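Local coordinates for glycosyl hydrolases family 31 family protein (Aspergillus niger, PDB 6DRU), which catalyses the hydrolytic release of alpha-xylose from the non-reducing terminal glucose of xyloglucan oligosaccharides, at residues A[323-328]-A[355-360]; A[351-356]-A[361-366]; A[642-645]-A[649-652]. One frame throughout, in Å; residues are numbered along the deposited sequence.

Contact 1: residues A[323-328]-A[355-360]; sequences SLWPSV and DSWNGS. With NAG (2-acetamido-2-deoxy-beta-D-glucopyranose), chain D.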
loop_
_atom_site.group_PDB
_atom_site.type_symbol
_atom_site.label_atom_id
_atom_site.label_comp_id
_atom_site.label_asym_id
_atom_site.label_seq_id
_atom_site.Cartn_x
_atom_site.Cartn_y
_atom_site.Cartn_z
ATOM N N SER A 323 -19.189 -12.286 -33.625
ATOM C CA SER A 323 -18.235 -12.169 -32.533
ATOM C C SER A 323 -17.910 -10.710 -32.240
ATOM O O SER A 323 -17.886 -9.864 -33.138
ATOM C CB SER A 323 -16.943 -12.923 -32.864
ATOM O OG SER A 323 -15.898 -12.568 -31.974
ATOM N N LEU A 324 -17.658 -10.425 -30.964
ATOM C CA LEU A 324 -17.201 -9.108 -30.544
ATOM C C LEU A 324 -16.249 -9.267 -29.368
ATOM O O LEU A 324 -16.456 -10.120 -28.501
ATOM C CB LEU A 324 -18.371 -8.191 -30.163
ATOM C CG LEU A 324 -19.249 -8.593 -28.976
ATOM C CD1 LEU A 324 -19.619 -7.375 -28.148
ATOM C CD2 LEU A 324 -20.498 -9.307 -29.460
ATOM N N TRP A 325 -15.199 -8.453 -29.358
ATOM C CA TRP A 325 -14.245 -8.403 -28.264
ATOM C C TRP A 325 -14.448 -7.135 -27.440
ATOM O O TRP A 325 -14.917 -6.119 -27.963
ATOM C CB TRP A 325 -12.801 -8.443 -28.778
ATOM C CG TRP A 325 -12.300 -9.817 -29.088
ATOM C CD1 TRP A 325 -13.042 -10.900 -29.458
ATOM C CD2 TRP A 325 -10.937 -10.257 -29.054
ATOM N NE1 TRP A 325 -12.225 -11.986 -29.658
ATOM C CE2 TRP A 325 -10.927 -11.617 -29.418
ATOM C CE3 TRP A 325 -9.724 -9.631 -28.754
ATOM C CZ2 TRP A 325 -9.752 -12.361 -29.489
ATOM C CZ3 TRP A 325 -8.558 -10.371 -28.825
ATOM C CH2 TRP A 325 -8.582 -11.722 -29.188
ATOM N N PRO A 326 -14.112 -7.162 -26.148
ATOM C CA PRO A 326 -14.277 -5.967 -25.311
ATOM C C PRO A 326 -13.179 -4.930 -25.485
ATOM O O PRO A 326 -13.240 -3.878 -24.837
ATOM C CB PRO A 326 -14.260 -6.548 -23.891
ATOM C CG PRO A 326 -13.365 -7.735 -24.000
ATOM C CD PRO A 326 -13.595 -8.309 -25.378
ATOM N N SER A 327 -12.194 -5.187 -26.339
ATOM C CA SER A 327 -11.065 -4.285 -26.495
ATOM C C SER A 327 -11.424 -3.109 -27.393
ATOM O O SER A 327 -12.195 -3.236 -28.349
ATOM C CB SER A 327 -9.863 -5.032 -27.076
ATOM O OG SER A 327 -10.209 -5.689 -28.281
ATOM N N VAL A 328 -10.844 -1.951 -27.078
ATOM C CA VAL A 328 -11.016 -0.738 -27.866
ATOM C C VAL A 328 -9.643 -0.154 -28.149
ATOM O O VAL A 328 -8.832 0.010 -27.232
ATOM C CB VAL A 328 -11.898 0.296 -27.140
ATOM C CG1 VAL A 328 -12.011 1.571 -27.964
ATOM C CG2 VAL A 328 -13.272 -0.284 -26.845
ATOM N N ASP A 355 -4.154 -4.041 -22.192
ATOM C CA ASP A 355 -3.515 -5.170 -22.858
ATOM C C ASP A 355 -3.150 -4.782 -24.286
ATOM O O ASP A 355 -3.108 -3.593 -24.619
ATOM C CB ASP A 355 -4.431 -6.400 -22.852
ATOM C CG ASP A 355 -3.659 -7.712 -22.858
ATOM O OD1 ASP A 355 -2.526 -7.740 -23.387
ATOM O OD2 ASP A 355 -4.191 -8.718 -22.341
ATOM N N SER A 356 -2.892 -5.773 -25.138
ATOM C CA SER A 356 -2.589 -5.528 -26.540
ATOM C C SER A 356 -3.205 -6.632 -27.387
ATOM O O SER A 356 -3.464 -7.739 -26.910
ATOM C CB SER A 356 -1.078 -5.451 -26.800
ATOM O OG SER A 356 -0.448 -6.689 -26.527
ATOM N N TRP A 357 -3.430 -6.309 -28.656
ATOM C CA TRP A 357 -3.939 -7.245 -29.647
ATOM C C TRP A 357 -3.898 -6.563 -31.005
ATOM O O TRP A 357 -4.076 -5.345 -31.099
ATOM C CB TRP A 357 -5.368 -7.707 -29.328
ATOM C CG TRP A 357 -5.898 -8.674 -30.337
ATOM C CD1 TRP A 357 -6.847 -8.433 -31.286
ATOM C CD2 TRP A 357 -5.486 -10.035 -30.518
ATOM N NE1 TRP A 357 -7.062 -9.563 -32.038
ATOM C CE2 TRP A 357 -6.238 -10.560 -31.586
ATOM C CE3 TRP A 357 -4.559 -10.861 -29.875
ATOM C CZ2 TRP A 357 -6.091 -11.873 -32.026
ATOM C CZ3 TRP A 357 -4.415 -12.165 -30.314
ATOM C CH2 TRP A 357 -5.176 -12.658 -31.379
ATOM N N ASN A 358 -3.651 -7.358 -32.049
ATOM C CA ASN A 358 -3.651 -6.865 -33.425
ATOM C C ASN A 358 -2.598 -5.774 -33.620
ATOM O O ASN A 358 -2.789 -4.831 -34.392
ATOM C CB ASN A 358 -5.051 -6.375 -33.823
ATOM C CG ASN A 358 -5.188 -6.111 -35.309
ATOM O OD1 ASN A 358 -5.358 -4.967 -35.729
ATOM N ND2 ASN A 358 -5.121 -7.167 -36.112
ATOM N N GLY A 359 -1.479 -5.893 -32.909
ATOM C CA GLY A 359 -0.397 -4.938 -33.026
ATOM C C GLY A 359 -0.643 -3.596 -32.377
ATOM O O GLY A 359 0.148 -2.671 -32.586
ATOM N N SER A 360 -1.710 -3.459 -31.595
ATOM C CA SER A 360 -2.050 -2.207 -30.936
ATOM C C SER A 360 -2.352 -2.469 -29.470
ATOM O O SER A 360 -2.924 -3.506 -29.119
ATOM C CB SER A 360 -3.257 -1.538 -31.605
ATOM O OG SER A 360 -3.057 -1.408 -33.001
HETATM C C1 NAG D . -5.480 -6.725 -37.469
HETATM C C2 NAG D . -4.527 -7.117 -38.581
HETATM C C3 NAG D . -5.023 -6.842 -39.957
HETATM C C4 NAG D . -6.499 -7.137 -40.112
HETATM C C5 NAG D . -7.275 -6.512 -38.978
HETATM C C6 NAG D . -8.749 -6.805 -39.140
HETATM C C7 NAG D . -2.250 -6.975 -37.634
HETATM C C8 NAG D . -0.969 -6.193 -37.434
HETATM N N2 NAG D . -3.313 -6.406 -38.381
HETATM O O3 NAG D . -4.264 -7.590 -40.879
HETATM O O4 NAG D . -6.949 -6.607 -41.335
HETATM O O5 NAG D . -6.807 -7.068 -37.778
HETATM O O6 NAG D . -9.359 -6.885 -37.871
HETATM O O7 NAG D . -2.365 -8.087 -37.159
#
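Two residues before Trp357, which packs against Trp325, Asp355 OD1 is gripped by two backbone amides: Ser356 N donates to it over 2.7 Å, and Asn409 N makes the second bond. The Ser356 amide comes from the anti side of the carboxylate, tilted 28° out of its plane, so the acid helps to pin the strand leading to Trp357. Contact across the two segments is carried by the indoles. The outer rim of the Trp325 six-membered ring lies over one face of the Trp357 five-membered ring, with Trp325 CZ3 3.5 Å from Trp357 CG and Trp325 CH2 3.5 Å from Trp357 CE2. The centroids of these two rings are 4.3 Å apart and the planes meet obliquely at 40°, the two side chains crossing at about a right angle. Trp357 extends to this place because its CG is anti to the backbone N (chi1 -180°). Its NE1 is bonded to Gln287 OE1, which helps to fix the rotation of the indole, and Trp325 NE1 makes a weak bond to the active-site Asp395; Trp325 touches the bound xylose and Trp357 the bound glucose, so the pair lines the sugar-binding site. A type I' turn from Trp357 to Ser360 presents Asn358, whose ND2 is joined covalently to NAG C1 at 1.5 Å. Within the TIM-barrel domain, strand 319-328 runs parallel to strand 391-394, Trp325 also meets the ring of Tyr286, and strand 355-357 is linked to the barrel sheet through strand 360-364.

Contact 2: residues A[351-356]-A[361-366]; sequences PGTTDS and YIRNYD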
loop_
_atom_site.group_PDB
_atom_site.type_symbol
_atom_site.label_atom_id
_atom_site.label_comp_id
_atom_site.label_asym_id
_atom_site.label_seq_id
_atom_site.Cartn_x
_atom_site.Cartn_y
_atom_site.Cartn_z
ATOM N N PRO A 351 -0.567 5.408 -19.217
ATOM C CA PRO A 351 -1.563 5.796 -20.231
ATOM C C PRO A 351 -2.945 5.224 -19.978
ATOM O O PRO A 351 -3.943 5.842 -20.372
ATOM C CB PRO A 351 -0.960 5.257 -21.536
ATOM C CG PRO A 351 -0.032 4.166 -21.103
ATOM C CD PRO A 351 0.533 4.617 -19.792
ATOM N N GLY A 352 -3.038 4.066 -19.328
ATOM C CA GLY A 352 -4.311 3.433 -19.058
ATOM C C GLY A 352 -4.589 2.199 -19.887
ATOM O O GLY A 352 -5.640 1.575 -19.698
ATOM N N THR A 353 -3.693 1.832 -20.801
ATOM C CA THR A 353 -3.892 0.634 -21.607
ATOM C C THR A 353 -3.887 -0.609 -20.729
ATOM O O THR A 353 -3.105 -0.719 -19.781
ATOM C CB THR A 353 -2.802 0.526 -22.674
ATOM O OG1 THR A 353 -1.518 0.753 -22.075
ATOM C CG2 THR A 353 -3.032 1.549 -23.776
ATOM N N THR A 354 -4.764 -1.556 -21.058
ATOM C CA THR A 354 -4.944 -2.757 -20.254
ATOM C C THR A 354 -4.315 -4.000 -20.868
ATOM O O THR A 354 -3.975 -4.934 -20.133
ATOM C CB THR A 354 -6.435 -3.014 -20.018
ATOM O OG1 THR A 354 -7.124 -3.033 -21.275
ATOM C CG2 THR A 354 -7.027 -1.917 -19.147
ATOM N N ASP A 355 -4.154 -4.041 -22.192
ATOM C CA ASP A 355 -3.515 -5.170 -22.858
ATOM C C ASP A 355 -3.150 -4.782 -24.286
ATOM O O ASP A 355 -3.108 -3.593 -24.619
ATOM C CB ASP A 355 -4.431 -6.400 -22.852
ATOM C CG ASP A 355 -3.659 -7.712 -22.858
ATOM O OD1 ASP A 355 -2.526 -7.740 -23.387
ATOM O OD2 ASP A 355 -4.191 -8.718 -22.341
ATOM N N SER A 356 -2.892 -5.773 -25.138
ATOM C CA SER A 356 -2.589 -5.528 -26.540
ATOM C C SER A 356 -3.205 -6.632 -27.387
ATOM O O SER A 356 -3.464 -7.739 -26.910
ATOM C CB SER A 356 -1.078 -5.451 -26.800
ATOM O OG SER A 356 -0.448 -6.689 -26.527
ATOM N N TYR A 361 -1.964 -1.528 -28.614
ATOM C CA TYR A 361 -2.334 -1.595 -27.209
ATOM C C TYR A 361 -3.730 -1.016 -27.021
ATOM O O TYR A 361 -4.080 0.004 -27.623
ATOM C CB TYR A 361 -1.308 -0.854 -26.353
ATOM C CG TYR A 361 0.033 -1.553 -26.313
ATOM C CD1 TYR A 361 1.019 -1.263 -27.246
ATOM C CD2 TYR A 361 0.303 -2.522 -25.353
ATOM C CE1 TYR A 361 2.243 -1.909 -27.217
ATOM C CE2 TYR A 361 1.523 -3.175 -25.318
ATOM C CZ TYR A 361 2.488 -2.863 -26.252
ATOM O OH TYR A 361 3.703 -3.508 -26.219
ATOM N N ILE A 362 -4.532 -1.677 -26.187
ATOM C CA ILE A 362 -5.971 -1.457 -26.148
ATOM C C ILE A 362 -6.428 -1.208 -24.714
ATOM O O ILE A 362 -5.664 -1.341 -23.756
ATOM C CB ILE A 362 -6.746 -2.642 -26.757
ATOM C CG1 ILE A 362 -6.246 -3.965 -26.170
ATOM C CG2 ILE A 362 -6.595 -2.650 -28.267
ATOM C CD1 ILE A 362 -6.995 -4.436 -24.931
ATOM N N ARG A 363 -7.704 -0.845 -24.589
ATOM C CA ARG A 363 -8.384 -0.692 -23.310
ATOM C C ARG A 363 -9.713 -1.428 -23.380
ATOM O O ARG A 363 -10.449 -1.286 -24.361
ATOM C CB ARG A 363 -8.623 0.786 -22.975
ATOM C CG ARG A 363 -7.393 1.669 -23.079
ATOM C CD ARG A 363 -7.768 3.081 -23.511
ATOM N NE ARG A 363 -6.589 3.892 -23.798
ATOM C CZ ARG A 363 -6.017 4.717 -22.927
ATOM N NH1 ARG A 363 -6.519 4.852 -21.706
ATOM N NH2 ARG A 363 -4.944 5.411 -23.278
ATOM N N ASN A 364 -10.019 -2.210 -22.348
ATOM C CA ASN A 364 -11.300 -2.898 -22.283
ATOM C C ASN A 364 -12.400 -1.931 -21.869
ATOM O O ASN A 364 -12.208 -1.092 -20.985
ATOM C CB ASN A 364 -11.241 -4.063 -21.296
ATOM C CG ASN A 364 -10.804 -5.358 -21.946
ATOM O OD1 ASN A 364 -10.157 -5.357 -22.994
ATOM N ND2 ASN A 364 -11.159 -6.479 -21.327
ATOM N N TYR A 365 -13.558 -2.052 -22.514
ATOM C CA TYR A 365 -14.702 -1.259 -22.097
ATOM C C TYR A 365 -15.173 -1.721 -20.720
ATOM O O TYR A 365 -14.925 -2.853 -20.296
ATOM C CB TYR A 365 -15.833 -1.354 -23.126
ATOM C CG TYR A 365 -16.902 -2.379 -22.814
ATOM C CD1 TYR A 365 -18.208 -1.981 -22.561
ATOM C CD2 TYR A 365 -16.608 -3.739 -22.764
ATOM C CE1 TYR A 365 -19.196 -2.902 -22.271
ATOM C CE2 TYR A 365 -17.591 -4.670 -22.470
ATOM C CZ TYR A 365 -18.883 -4.244 -22.226
ATOM O OH TYR A 365 -19.870 -5.158 -21.937
ATOM N N ASP A 366 -15.860 -0.828 -20.014
ATOM C CA ASP A 366 -16.235 -1.071 -18.622
ATOM C C ASP A 366 -17.626 -1.693 -18.581
ATOM O O ASP A 366 -18.636 -0.987 -18.612
ATOM C CB ASP A 366 -16.178 0.226 -17.824
ATOM C CG ASP A 366 -16.329 -0.000 -16.335
ATOM O OD1 ASP A 366 -16.327 -1.174 -15.907
ATOM O OD2 ASP A 366 -16.455 0.997 -15.593
#
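Thr354 and Asp355 both face Ile362, a classic beta bulge in the hairpin of strands 355-357 and 360-364, and the paired side chains divide between the two faces of the hairpin. On one, Ser356 CB rests 3.5 Å from Tyr361 CD2, an oblique approach to the ring. On the other, the tip of Ile362 leans across to the neighbouring strand: CG1 sits between the backbone N and the carbonyl carbon (chi1 49°), bringing CD1 to 3.8 Å from Asp355 CB. Thr353 CG2, from the loop before the strand, meets the Tyr361 CB methylene at 3.9 Å. Beneath these side chains Thr354 N bonds Ile362 O at 2.9 Å, Asp355 N adds a weak bond to the same oxygen, and Ile362 N in turn bonds Asp355 O at 2.9 Å. Arg363 turns its guanidinium beneath the 351-353 loop, one face centred under Thr353 N, and its edge approaches the carbonyl of Pro351. The polar ends of Tyr361 and Arg363 belong to the interface with a second subunit: Tyr361 OH bonds Arg363 NH2 of that subunit, and Arg363 NH2 bonds its Asn408 OD1. Both terminal nitrogens of Arg363, NH1 and NH2, also make weak bonds to Pro351 O. From within the bulge, Thr354 OG1 accepts a bond from Asn364 N at 3.2 Å.

Contact 3: residues A[642-645]-A[649-652]; sequences QYMF and LLVS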
loop_
_atom_site.group_PDB
_atom_site.type_symbol
_atom_site.label_atom_id
_atom_site.label_comp_id
_atom_site.label_asym_id
_atom_site.label_seq_id
_atom_site.Cartn_x
_atom_site.Cartn_y
_atom_site.Cartn_z
ATOM N N GLN A 642 -17.536 -40.178 -17.572
ATOM C CA GLN A 642 -18.892 -40.644 -17.824
ATOM C C GLN A 642 -19.875 -39.728 -17.112
ATOM O O GLN A 642 -19.539 -39.098 -16.104
ATOM C CB GLN A 642 -19.110 -42.086 -17.346
ATOM C CG GLN A 642 -18.112 -43.106 -17.863
ATOM C CD GLN A 642 -18.426 -44.511 -17.374
ATOM O OE1 GLN A 642 -17.677 -45.455 -17.630
ATOM N NE2 GLN A 642 -19.543 -44.655 -16.670
ATOM N N TYR A 643 -21.097 -39.661 -17.634
ATOM C CA TYR A 643 -22.108 -38.800 -17.040
ATOM C C TYR A 643 -23.476 -39.190 -17.575
ATOM O O TYR A 643 -23.596 -39.855 -18.606
ATOM C CB TYR A 643 -21.834 -37.322 -17.333
ATOM C CG TYR A 643 -21.909 -36.960 -18.799
ATOM C CD1 TYR A 643 -20.818 -37.147 -19.637
ATOM C CD2 TYR A 643 -23.072 -36.424 -19.342
ATOM C CE1 TYR A 643 -20.883 -36.816 -20.977
ATOM C CE2 TYR A 643 -23.146 -36.090 -20.679
ATOM C CZ TYR A 643 -22.048 -36.287 -21.492
ATOM O OH TYR A 643 -22.114 -35.956 -22.826
ATOM N N MET A 644 -24.506 -38.760 -16.855
ATOM C CA MET A 644 -25.883 -38.914 -17.299
ATOM C C MET A 644 -26.295 -37.648 -18.042
ATOM O O MET A 644 -26.351 -36.566 -17.447
ATOM C CB MET A 644 -26.809 -39.178 -16.113
ATOM C CG MET A 644 -26.614 -40.545 -15.462
ATOM S SD MET A 644 -27.251 -41.935 -16.423
ATOM C CE MET A 644 -29.012 -41.605 -16.396
ATOM N N PHE A 645 -26.575 -37.780 -19.335
ATOM C CA PHE A 645 -27.098 -36.672 -20.133
ATOM C C PHE A 645 -28.616 -36.739 -20.067
ATOM O O PHE A 645 -29.252 -37.501 -20.798
ATOM C CB PHE A 645 -26.589 -36.746 -21.567
ATOM C CG PHE A 645 -26.969 -35.561 -22.401
ATOM C CD1 PHE A 645 -26.541 -34.292 -22.055
ATOM C CD2 PHE A 645 -27.753 -35.715 -23.530
ATOM C CE1 PHE A 645 -26.891 -33.198 -22.819
ATOM C CE2 PHE A 645 -28.105 -34.622 -24.300
ATOM C CZ PHE A 645 -27.671 -33.363 -23.944
ATOM N N LEU A 649 -30.084 -41.066 -20.382
ATOM C CA LEU A 649 -28.925 -41.424 -21.190
ATOM C C LEU A 649 -27.658 -41.425 -20.345
ATOM O O LEU A 649 -27.444 -40.525 -19.529
ATOM C CB LEU A 649 -28.765 -40.455 -22.363
ATOM C CG LEU A 649 -29.849 -40.517 -23.440
ATOM C CD1 LEU A 649 -29.615 -39.453 -24.496
ATOM C CD2 LEU A 649 -29.890 -41.896 -24.074
ATOM N N LEU A 650 -26.820 -42.442 -20.544
ATOM C CA LEU A 650 -25.496 -42.516 -19.938
ATOM C C LEU A 650 -24.459 -42.486 -21.052
ATOM O O LEU A 650 -24.442 -43.375 -21.909
ATOM C CB LEU A 650 -25.342 -43.777 -19.088
ATOM C CG LEU A 650 -23.938 -44.034 -18.536
ATOM C CD1 LEU A 650 -23.710 -43.224 -17.269
ATOM C CD2 LEU A 650 -23.712 -45.514 -18.275
ATOM N N VAL A 651 -23.586 -41.481 -21.027
ATOM C CA VAL A 651 -22.644 -41.220 -22.109
ATOM C C VAL A 651 -21.224 -41.424 -21.598
ATOM O O VAL A 651 -20.922 -41.124 -20.438
ATOM C CB VAL A 651 -22.827 -39.794 -22.672
ATOM C CG1 VAL A 651 -21.914 -39.557 -23.866
ATOM C CG2 VAL A 651 -24.284 -39.553 -23.048
ATOM N N SER A 652 -20.355 -41.939 -22.471
ATOM C CA SER A 652 -18.936 -42.108 -22.157
ATOM C C SER A 652 -18.152 -42.024 -23.459
ATOM O O SER A 652 -18.132 -42.983 -24.248
ATOM C CB SER A 652 -18.665 -43.427 -21.440
ATOM O OG SER A 652 -17.276 -43.612 -21.225
#
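Strands 643-645 and 649-651 form an antiparallel hairpin, their short axes 4.6 Å apart at closest approach and their directions 135° from one another. Tyr643 and Val651 make a hydrogen-bonded pair: Val651 N reaches Tyr643 O at 2.9 Å, and Tyr643 N bonds Val651 O at 3.2 Å. Phe645 N also bonds Leu649 O, though that pair is loose. On the face bearing Tyr643, the ring and the Val651 side chain lie alongside each other and point the same way. Val651 CB sits over one ring face, offset toward the rim, in a CH-pi contact 4.1 Å from the Tyr643 ring centroid. The aromatic bends back over its neighbour because CG lies between the backbone N and the carbonyl carbon (chi1 64°), and its hydroxyl is held by Phe550 O and Trp547 NE1. Val651 CG2 also meets Phe645 CB at 3.9 Å, while Leu649 CD1 comes to the edge of the Phe645 ring. The reverse face carries Met644 and Leu650: the thioether chain folds over the strand pair and puts Met644 SD 3.8 Å from Leu650 CB. Beyond the paired strands, Gln642 CG packs on Ser652 OG at 3.5 Å, and the Gln642 amide continues to Tyr665 O. The hairpin supplies two adjacent inner strands of an antiparallel sheet in the C-terminal domain, bonded to strand 614-615 through Met644 and to strand 703-705 through Leu650; helix 492-508 packs against Tyr643, and strand 661-666 receives Gln642, Leu650 and Ser652.

How the contacts relate
Contacts 1 and 2 are two parts of one excursion between barrel strands 319-328 and 391-394; they share Asp355 and Ser356, and their centres are about 8 Å apart. Strand 360-364 lies between strands 319-328 and 355-357, and Val328 N probably bonds Arg363 O at 2.8 Å. Contact 1 carries the active-site end: the side chain of Trp325 comes within about 3 Å of that of Asp395, whereas in contact 2 the side chain of Asn364 is about 11 Å from it, and that contact also faces the second subunit. Contact 3 belongs to the C-terminal domain, its centre about 39 Å from contact 1 and about 43 Å from contact 2, away from the active site.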